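Local coordinates for phosphatase (Thermotoga maritima, PDB 1NF2), which probably acts as a magnesium-dependent phosphatase of the haloacid dehalogenase (HAD) superfamily, at residues I92-P97 with K161-E166; V174-S177 with Y181-I184; R25-K30 with V257-S262. All coordinates share one frame; numbering follows the deposited sequence.

How the contacts relate
After strand 4-8 and helix 9-13, the chain forms helix 22-31, one half of contact 3, whose other half, at the end of helix 253-258, comes 227 residues later. Everything between is thus enclosed by that contact, which fastens the end of the chain to its beginning beside the eight-stranded sheet. Contacts 1 and 2 fall within this long span, one after the other. Contact 1 closes a loop between helices 85-95 and 154-168; contact 2 closes the short hairpin that follows. These two touch, as Ser165 CB packs 3.3 Å from Val174 CG2, and both belong to the six-stranded sheet and its helices, whereas contact 3 lies about 47 Å from contact 1, centre to centre.

Contact 1: I92-P97 with K161-E166; sequences IEYIKP and KEILSE
The aromatic ring of Tyr94 meets Ile163 at its edge: the CD1 methyl of Ile163 lies near the ring plane, 3.4 Å from Tyr94 CE2. That same methyl also approaches the phenol oxygen, with Ile163 CD1 3.6 Å from Tyr94 OH, so a single carbon fills the corner between the ring and its hydroxyl. Leu164 comes in obliquely, its CD2 methyl 3.9 Å from Tyr94 CD2. Neighbouring residues of one helix thus each set a methyl group against the CD2-CE2 side of the ring. A further aromatic ring, that of Phe168 one turn beyond Leu164, packs edge-to-face with Tyr94.

Tyr94 reaches across because its CG stands anti to the backbone N (chi1 -174°), carrying the ring out from its own helix to the flank of the other. Leu164 runs past it in the opposite direction and divides its branches between two partners. While CD2 faces the tyrosine, CD1 meets the end of Ile95, at 4.3 Å from Ile95 CD1. This second touch is looser but lies deeper, between two buried residues. No hydrogen bond spans the segments; the contact illustrates how two helices can be joined by apolar side chains alone. Ile95 CA and Leu164 CA, the nearest such pair, are 8.5 Å apart.

The arrangement is helix-to-helix packing on a sheet, characteristic of an alpha/beta domain. Ile95 and Leu164 both rest on Leu150 of strand 147-151, so the apolar layer continues from the seam between helices 85-95 and 154-168 down to the six-stranded sheet, while Ser165 packs on Val174 of strand 172-178.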
loop_
_atom_site.group_PDB
_atom_site.type_symbol
_atom_site.label_atom_id
_atom_site.label_comp_id
_atom_site.label_asym_id
_atom_site.label_seq_id
_atom_site.Cartn_x
_atom_site.Cartn_y
_atom_site.Cartn_z
ATOM N N ILE A 92 -10.257 -20.664 -1.720
ATOM C CA ILE A 92 -9.484 -21.436 -2.692
ATOM C C ILE A 92 -10.231 -22.681 -3.169
ATOM O O ILE A 92 -10.249 -22.976 -4.366
ATOM C CB ILE A 92 -8.098 -21.854 -2.114
ATOM C CG1 ILE A 92 -7.056 -20.773 -2.422
ATOM C CG2 ILE A 92 -7.636 -23.171 -2.719
ATOM C CD1 ILE A 92 -7.384 -19.416 -1.864
ATOM N N GLU A 93 -10.843 -23.413 -2.242
ATOM C CA GLU A 93 -11.590 -24.610 -2.613
ATOM C C GLU A 93 -12.810 -24.238 -3.456
ATOM O O GLU A 93 -13.255 -25.010 -4.300
ATOM C CB GLU A 93 -12.008 -25.384 -1.363
ATOM C CG GLU A 93 -10.838 -26.107 -0.708
ATOM C CD GLU A 93 -11.225 -26.874 0.544
ATOM O OE1 GLU A 93 -10.343 -27.562 1.106
ATOM O OE2 GLU A 93 -12.402 -26.787 0.966
ATOM N N TYR A 94 -13.324 -23.036 -3.244
ATOM C CA TYR A 94 -14.476 -22.551 -3.990
ATOM C C TYR A 94 -14.062 -22.111 -5.400
ATOM O O TYR A 94 -14.748 -22.385 -6.389
ATOM C CB TYR A 94 -15.080 -21.357 -3.256
ATOM C CG TYR A 94 -16.378 -20.835 -3.834
ATOM C CD1 TYR A 94 -17.610 -21.265 -3.337
ATOM C CD2 TYR A 94 -16.375 -19.879 -4.847
ATOM C CE1 TYR A 94 -18.810 -20.748 -3.831
ATOM C CE2 TYR A 94 -17.563 -19.359 -5.349
ATOM C CZ TYR A 94 -18.777 -19.796 -4.836
ATOM O OH TYR A 94 -19.947 -19.273 -5.330
ATOM N N ILE A 95 -12.917 -21.441 -5.474
ATOM C CA ILE A 95 -12.407 -20.896 -6.719
ATOM C C ILE A 95 -11.734 -21.865 -7.696
ATOM O O ILE A 95 -11.775 -21.651 -8.909
ATOM C CB ILE A 95 -11.432 -19.751 -6.403
ATOM C CG1 ILE A 95 -11.361 -18.780 -7.570
ATOM C CG2 ILE A 95 -10.047 -20.307 -6.117
ATOM C CD1 ILE A 95 -10.419 -17.635 -7.313
ATOM N N LYS A 96 -11.120 -22.929 -7.189
ATOM C CA LYS A 96 -10.434 -23.871 -8.066
ATOM C C LYS A 96 -11.316 -24.582 -9.096
ATOM O O LYS A 96 -10.957 -24.659 -10.271
ATOM C CB LYS A 96 -9.643 -24.891 -7.233
ATOM C CG LYS A 96 -8.418 -24.273 -6.547
ATOM C CD LYS A 96 -7.717 -25.241 -5.592
ATOM C CE LYS A 96 -6.982 -26.354 -6.329
ATOM N NZ LYS A 96 -5.856 -25.837 -7.165
ATOM N N PRO A 97 -12.481 -25.106 -8.680
ATOM C CA PRO A 97 -13.330 -25.787 -9.662
ATOM C C PRO A 97 -13.726 -24.858 -10.810
ATOM O O PRO A 97 -14.110 -25.311 -11.887
ATOM C CB PRO A 97 -14.537 -26.225 -8.833
ATOM C CG PRO A 97 -13.949 -26.438 -7.470
ATOM C CD PRO A 97 -13.046 -25.232 -7.325
ATOM N N LYS A 161 -15.955 -11.462 -10.057
ATOM C CA LYS A 161 -16.096 -10.462 -9.007
ATOM C C LYS A 161 -17.476 -10.613 -8.370
ATOM O O LYS A 161 -17.614 -10.699 -7.151
ATOM C CB LYS A 161 -15.955 -9.067 -9.616
ATOM C CG LYS A 161 -15.701 -7.951 -8.626
ATOM C CD LYS A 161 -16.959 -7.467 -7.946
ATOM C CE LYS A 161 -16.635 -6.309 -7.011
ATOM N NZ LYS A 161 -17.854 -5.672 -6.443
ATOM N N GLU A 162 -18.491 -10.657 -9.224
ATOM C CA GLU A 162 -19.882 -10.784 -8.801
ATOM C C GLU A 162 -20.144 -11.958 -7.852
ATOM O O GLU A 162 -20.682 -11.774 -6.761
ATOM C CB GLU A 162 -20.774 -10.921 -10.037
ATOM C CG GLU A 162 -22.263 -10.891 -9.748
ATOM C CD GLU A 162 -23.102 -11.211 -10.976
ATOM O OE1 GLU A 162 -23.081 -12.380 -11.433
ATOM O OE2 GLU A 162 -23.779 -10.288 -11.482
ATOM N N ILE A 163 -19.763 -13.161 -8.260
ATOM C CA ILE A 163 -20.007 -14.328 -7.426
ATOM C C ILE A 163 -19.138 -14.415 -6.167
ATOM O O ILE A 163 -19.592 -14.909 -5.134
ATOM C CB ILE A 163 -19.858 -15.645 -8.236
ATOM C CG1 ILE A 163 -18.517 -16.302 -7.934
ATOM C CG2 ILE A 163 -19.972 -15.356 -9.724
ATOM C CD1 ILE A 163 -18.481 -17.770 -8.258
ATOM N N LEU A 164 -17.894 -13.948 -6.243
ATOM C CA LEU A 164 -17.021 -14.005 -5.079
ATOM C C LEU A 164 -17.426 -12.973 -4.035
ATOM O O LEU A 164 -17.280 -13.206 -2.835
ATOM C CB LEU A 164 -15.553 -13.825 -5.491
ATOM C CG LEU A 164 -14.981 -15.065 -6.188
ATOM C CD1 LEU A 164 -13.590 -14.790 -6.720
ATOM C CD2 LEU A 164 -14.964 -16.226 -5.203
ATOM N N SER A 165 -17.956 -11.844 -4.486
ATOM C CA SER A 165 -18.394 -10.809 -3.559
ATOM C C SER A 165 -19.650 -11.287 -2.820
ATOM O O SER A 165 -19.720 -11.228 -1.594
ATOM C CB SER A 165 -18.694 -9.512 -4.314
ATOM O OG SER A 165 -19.075 -8.485 -3.412
ATOM N N GLU A 166 -20.640 -11.760 -3.576
ATOM C CA GLU A 166 -21.888 -12.260 -2.998
ATOM C C GLU A 166 -21.618 -13.358 -1.980
ATOM O O GLU A 166 -22.240 -13.411 -0.923
ATOM C CB GLU A 166 -22.785 -12.836 -4.095
ATOM C CG GLU A 166 -23.360 -11.813 -5.043
ATOM C CD GLU A 166 -24.408 -10.943 -4.387
ATOM O OE1 GLU A 166 -24.059 -10.174 -3.467
ATOM O OE2 GLU A 166 -25.585 -11.032 -4.790
#

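Contact 2: V174-S177 with Y181-I184; sequences VFKS and YLEI
Strands 174-176 and 181-184 run antiparallel at 159°, with Phe175 and Glu183 forming a hydrogen-bonded pair through Phe175 N to Glu183 O (2.9 Å) and Glu183 N to Phe175 O (2.7 Å). Towards the turn, Ser177 N donates to Tyr181 O at 2.8 Å. Phe175 and Glu183 lie side by side on one face of the sheet, the CB of Glu183 over a face of the ring, 4.0 Å from Phe175 CE1. The Glu183 chain extends beyond CG, carrying its carboxylate along the ring at 40° to the ring plane, and OE1 forms a salt bridge with Lys147. With an alanine in place of Glu183, Lys147 would probably lose its carboxylate mate and the CZ end of the Phe175 ring its neighbour.

This is a beta hairpin at the margin of the six-stranded sheet, with strand 172-178 outermost in the chain and 181-186 bonded on its other side to strand 147-151. The face carrying Val174, Lys176, Leu182 and Ile184 meets helix 154-168, through the first three. There Val174 CG1 packs 3.9 Å from Ile184 CG1, and Lys176 crosses Leu182 at about a right angle, its chain bent at three successive torsions on the way to a salt bridge with Asp158.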
loop_
_atom_site.group_PDB
_atom_site.type_symbol
_atom_site.label_atom_id
_atom_site.label_comp_id
_atom_site.label_asym_id
_atom_site.label_seq_id
_atom_site.Cartn_x
_atom_site.Cartn_y
_atom_site.Cartn_z
ATOM N N VAL A 174 -13.541 -7.776 -1.603
ATOM C CA VAL A 174 -13.280 -8.166 -2.983
ATOM C C VAL A 174 -13.518 -6.990 -3.930
ATOM O O VAL A 174 -14.597 -6.407 -3.941
ATOM C CB VAL A 174 -14.183 -9.350 -3.404
ATOM C CG1 VAL A 174 -13.934 -10.544 -2.499
ATOM C CG2 VAL A 174 -15.631 -8.947 -3.320
ATOM N N PHE A 175 -12.508 -6.636 -4.720
ATOM C CA PHE A 175 -12.656 -5.514 -5.647
ATOM C C PHE A 175 -11.697 -5.572 -6.828
ATOM O O PHE A 175 -10.648 -6.217 -6.771
ATOM C CB PHE A 175 -12.466 -4.174 -4.913
ATOM C CG PHE A 175 -11.053 -3.925 -4.449
ATOM C CD1 PHE A 175 -10.534 -4.602 -3.348
ATOM C CD2 PHE A 175 -10.229 -3.038 -5.135
ATOM C CE1 PHE A 175 -9.208 -4.404 -2.936
ATOM C CE2 PHE A 175 -8.902 -2.832 -4.735
ATOM C CZ PHE A 175 -8.391 -3.518 -3.631
ATOM N N LYS A 176 -12.080 -4.895 -7.904
ATOM C CA LYS A 176 -11.263 -4.832 -9.105
ATOM C C LYS A 176 -10.257 -3.712 -8.884
ATOM O O LYS A 176 -10.636 -2.605 -8.494
ATOM C CB LYS A 176 -12.132 -4.503 -10.320
ATOM C CG LYS A 176 -13.168 -5.557 -10.673
ATOM C CD LYS A 176 -12.557 -6.710 -11.448
ATOM C CE LYS A 176 -11.996 -6.243 -12.787
ATOM N NZ LYS A 176 -13.016 -5.554 -13.625
ATOM N N SER A 177 -8.978 -3.995 -9.106
ATOM C CA SER A 177 -7.957 -2.967 -8.938
ATOM C C SER A 177 -7.803 -2.308 -10.301
ATOM O O SER A 177 -7.495 -1.120 -10.407
ATOM C CB SER A 177 -6.629 -3.582 -8.494
ATOM O OG SER A 177 -6.118 -4.468 -9.472
ATOM N N TYR A 181 -7.549 -7.107 -13.152
ATOM C CA TYR A 181 -7.080 -7.561 -11.840
ATOM C C TYR A 181 -8.171 -7.508 -10.772
ATOM O O TYR A 181 -8.756 -6.453 -10.514
ATOM C CB TYR A 181 -5.870 -6.737 -11.375
ATOM C CG TYR A 181 -4.723 -6.687 -12.361
ATOM C CD1 TYR A 181 -4.369 -7.810 -13.111
ATOM C CD2 TYR A 181 -3.983 -5.518 -12.541
ATOM C CE1 TYR A 181 -3.311 -7.770 -14.018
ATOM C CE2 TYR A 181 -2.918 -5.468 -13.444
ATOM C CZ TYR A 181 -2.590 -6.599 -14.178
ATOM O OH TYR A 181 -1.537 -6.563 -15.063
ATOM N N LEU A 182 -8.430 -8.658 -10.156
ATOM C CA LEU A 182 -9.442 -8.780 -9.104
ATOM C C LEU A 182 -8.682 -9.103 -7.825
ATOM O O LEU A 182 -7.894 -10.054 -7.789
ATOM C CB LEU A 182 -10.398 -9.934 -9.422
ATOM C CG LEU A 182 -11.865 -9.852 -8.983
ATOM C CD1 LEU A 182 -12.457 -11.253 -9.029
ATOM C CD2 LEU A 182 -11.995 -9.270 -7.587
ATOM N N GLU A 183 -8.919 -8.324 -6.778
ATOM C CA GLU A 183 -8.221 -8.540 -5.517
ATOM C C GLU A 183 -9.130 -8.937 -4.369
ATOM O O GLU A 183 -10.260 -8.469 -4.272
ATOM C CB GLU A 183 -7.468 -7.274 -5.100
ATOM C CG GLU A 183 -6.350 -6.846 -6.029
ATOM C CD GLU A 183 -5.549 -5.676 -5.461
ATOM O OE1 GLU A 183 -4.966 -5.820 -4.363
ATOM O OE2 GLU A 183 -5.505 -4.613 -6.108
ATOM N N ILE A 184 -8.615 -9.805 -3.503
ATOM C CA ILE A 184 -9.327 -10.250 -2.309
ATOM C C ILE A 184 -8.383 -9.937 -1.160
ATOM O O ILE A 184 -7.272 -10.470 -1.108
ATOM C CB ILE A 184 -9.600 -11.774 -2.310
ATOM C CG1 ILE A 184 -10.542 -12.151 -3.454
ATOM C CG2 ILE A 184 -10.240 -12.179 -0.998
ATOM C CD1 ILE A 184 -9.891 -12.207 -4.782
#

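Contact 3: R25-K30 with V257-S262; sequences RRNIEK and VLERIS. With SO4 (sulfate ion), chain E.
Helix 22-31 and the end of helix 253-258 pack against each other beside strand 4-8 of the eight-stranded sheet. Between them Leu258 puts its CD2 methyl into a notch made by successive residues, 3.9 Å from Asn27 CB and 3.9 Å from Ile28 CD1. With chi1 at -169°, the leucine's CG stands beside its own carbonyl carbon, which aims the CD2 branch at helix 22-31.

Above this apolar touch, towards the surface, Asn27 ND2 donates to Glu259 OE2 at 3.3 Å, with an N-H...O angle of 155°. The acceptor lies close to the amide plane, but the donor arrives from above the carboxylate, the two flat groups standing 90° apart. Ser255 also bonds ND2, so the amide is held by both Ser255 and Glu259.

Away from this interface, a sulfate, probably from the crystallisation liquor, is gripped by two guanidinium edges: Arg25 NH2 bonds O2 at 2.8 Å, and Arg26 NH1 bonds O3 at 3.1 Å. Glu22 forms a salt bridge with Arg25 NH2.

Inward, Ile28 rests on Phe7 and Leu258 on Phe5, the layered helix-on-sheet packing of the Rossmann-like HAD core, here joining an early helix to the chain's last.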
loop_
_atom_site.group_PDB
_atom_site.type_symbol
_atom_site.label_atom_id
_atom_site.label_comp_id
_atom_site.label_asym_id
_atom_site.label_seq_id
_atom_site.Cartn_x
_atom_site.Cartn_y
_atom_site.Cartn_z
ATOM N N ARG A 25 14.113 14.059 -2.386
ATOM C CA ARG A 25 15.024 13.201 -1.642
ATOM C C ARG A 25 15.791 14.016 -0.610
ATOM O O ARG A 25 15.812 13.668 0.569
ATOM C CB ARG A 25 16.022 12.514 -2.576
ATOM C CG ARG A 25 16.944 11.539 -1.858
ATOM C CD ARG A 25 18.077 11.054 -2.754
ATOM N NE ARG A 25 19.015 12.124 -3.085
ATOM C CZ ARG A 25 19.929 12.617 -2.249
ATOM N NH1 ARG A 25 20.045 12.137 -1.017
ATOM N NH2 ARG A 25 20.724 13.599 -2.648
ATOM N N ARG A 26 16.423 15.106 -1.044
ATOM C CA ARG A 26 17.190 15.924 -0.108
ATOM C C ARG A 26 16.365 16.489 1.049
ATOM O O ARG A 26 16.843 16.551 2.181
ATOM C CB ARG A 26 17.917 17.054 -0.842
ATOM C CG ARG A 26 19.256 16.621 -1.416
ATOM C CD ARG A 26 20.059 17.813 -1.903
ATOM N NE ARG A 26 19.949 18.012 -3.343
ATOM C CZ ARG A 26 20.777 17.483 -4.241
ATOM N NH1 ARG A 26 21.790 16.718 -3.850
ATOM N NH2 ARG A 26 20.590 17.724 -5.530
ATOM N N ASN A 27 15.129 16.892 0.779
ATOM C CA ASN A 27 14.292 17.428 1.846
ATOM C C ASN A 27 13.929 16.357 2.860
ATOM O O ASN A 27 13.868 16.630 4.061
ATOM C CB ASN A 27 13.029 18.064 1.274
ATOM C CG ASN A 27 13.278 19.462 0.751
ATOM O OD1 ASN A 27 13.820 20.306 1.464
ATOM N ND2 ASN A 27 12.880 19.718 -0.494
ATOM N N ILE A 28 13.694 15.137 2.384
ATOM C CA ILE A 28 13.362 14.045 3.290
ATOM C C ILE A 28 14.588 13.765 4.160
ATOM O O ILE A 28 14.471 13.618 5.377
ATOM C CB ILE A 28 12.985 12.748 2.533
ATOM C CG1 ILE A 28 11.803 13.006 1.589
ATOM C CG2 ILE A 28 12.644 11.653 3.533
ATOM C CD1 ILE A 28 10.548 13.522 2.260
ATOM N N GLU A 29 15.759 13.684 3.526
ATOM C CA GLU A 29 17.017 13.446 4.236
ATOM C C GLU A 29 17.181 14.423 5.397
ATOM O O GLU A 29 17.542 14.031 6.502
ATOM C CB GLU A 29 18.208 13.598 3.281
ATOM C CG GLU A 29 18.689 12.302 2.660
ATOM C CD GLU A 29 19.333 11.379 3.678
ATOM O OE1 GLU A 29 19.700 10.242 3.308
ATOM O OE2 GLU A 29 19.475 11.792 4.850
ATOM N N LYS A 30 16.917 15.698 5.143
ATOM C CA LYS A 30 17.045 16.709 6.188
ATOM C C LYS A 30 16.070 16.470 7.349
ATOM O O LYS A 30 16.434 16.620 8.519
ATOM C CB LYS A 30 16.834 18.102 5.585
ATOM C CG LYS A 30 17.932 18.516 4.615
ATOM C CD LYS A 30 17.553 19.770 3.840
ATOM C CE LYS A 30 17.238 20.924 4.776
ATOM N NZ LYS A 30 16.789 22.135 4.029
ATOM N N VAL A 257 5.624 22.170 -0.671
ATOM C CA VAL A 257 4.910 22.471 0.567
ATOM C C VAL A 257 5.765 22.108 1.777
ATOM O O VAL A 257 5.766 22.807 2.793
ATOM C CB VAL A 257 3.563 21.691 0.653
ATOM C CG1 VAL A 257 3.036 21.696 2.091
ATOM C CG2 VAL A 257 2.542 22.326 -0.266
ATOM N N LEU A 258 6.506 21.014 1.651
ATOM C CA LEU A 258 7.358 20.540 2.725
ATOM C C LEU A 258 8.326 21.611 3.217
ATOM O O LEU A 258 8.566 21.738 4.417
ATOM C CB LEU A 258 8.125 19.308 2.251
ATOM C CG LEU A 258 8.894 18.495 3.283
ATOM C CD1 LEU A 258 7.990 18.109 4.457
ATOM C CD2 LEU A 258 9.453 17.256 2.591
ATOM N N GLU A 259 8.873 22.392 2.294
ATOM C CA GLU A 259 9.819 23.436 2.666
ATOM C C GLU A 259 9.194 24.602 3.423
ATOM O O GLU A 259 9.909 25.366 4.068
ATOM C CB GLU A 259 10.531 23.981 1.423
ATOM C CG GLU A 259 11.161 22.914 0.561
ATOM C CD GLU A 259 11.954 23.488 -0.587
ATOM O OE1 GLU A 259 11.466 24.446 -1.222
ATOM O OE2 GLU A 259 13.061 22.974 -0.859
ATOM N N ARG A 260 7.873 24.748 3.354
ATOM C CA ARG A 260 7.211 25.864 4.034
ATOM C C ARG A 260 6.527 25.515 5.366
ATOM O O ARG A 260 6.128 26.411 6.119
ATOM C CB ARG A 260 6.170 26.509 3.104
ATOM C CG ARG A 260 6.669 26.875 1.693
ATOM C CD ARG A 260 8.058 27.549 1.681
ATOM N NE ARG A 260 8.162 28.729 2.539
ATOM C CZ ARG A 260 9.267 29.467 2.661
ATOM N NH1 ARG A 260 10.359 29.146 1.975
ATOM N NH2 ARG A 260 9.288 30.521 3.476
ATOM N N ILE A 261 6.396 24.228 5.663
ATOM C CA ILE A 261 5.726 23.806 6.894
ATOM C C ILE A 261 6.530 24.028 8.174
ATOM O O ILE A 261 7.735 23.794 8.198
ATOM C CB ILE A 261 5.283 22.316 6.792
ATOM C CG1 ILE A 261 5.127 21.721 8.187
ATOM C CG2 ILE A 261 6.275 21.524 5.977
ATOM C CD1 ILE A 261 4.735 20.278 8.164
ATOM N N SER A 262 5.853 24.490 9.229
ATOM C CA SER A 262 6.496 24.735 10.526
ATOM C C SER A 262 6.933 23.407 11.102
ATOM O O SER A 262 6.103 22.578 11.490
ATOM C CB SER A 262 5.538 25.399 11.512
ATOM O OG SER A 262 5.114 26.656 11.034
HETATM S S SO4 E . 23.908 15.474 -1.420
HETATM O O1 SO4 E . 24.636 14.857 -0.293
HETATM O O2 SO4 E . 23.397 14.411 -2.304
HETATM O O3 SO4 E . 22.778 16.274 -0.904
HETATM O O4 SO4 E . 24.818 16.348 -2.185
#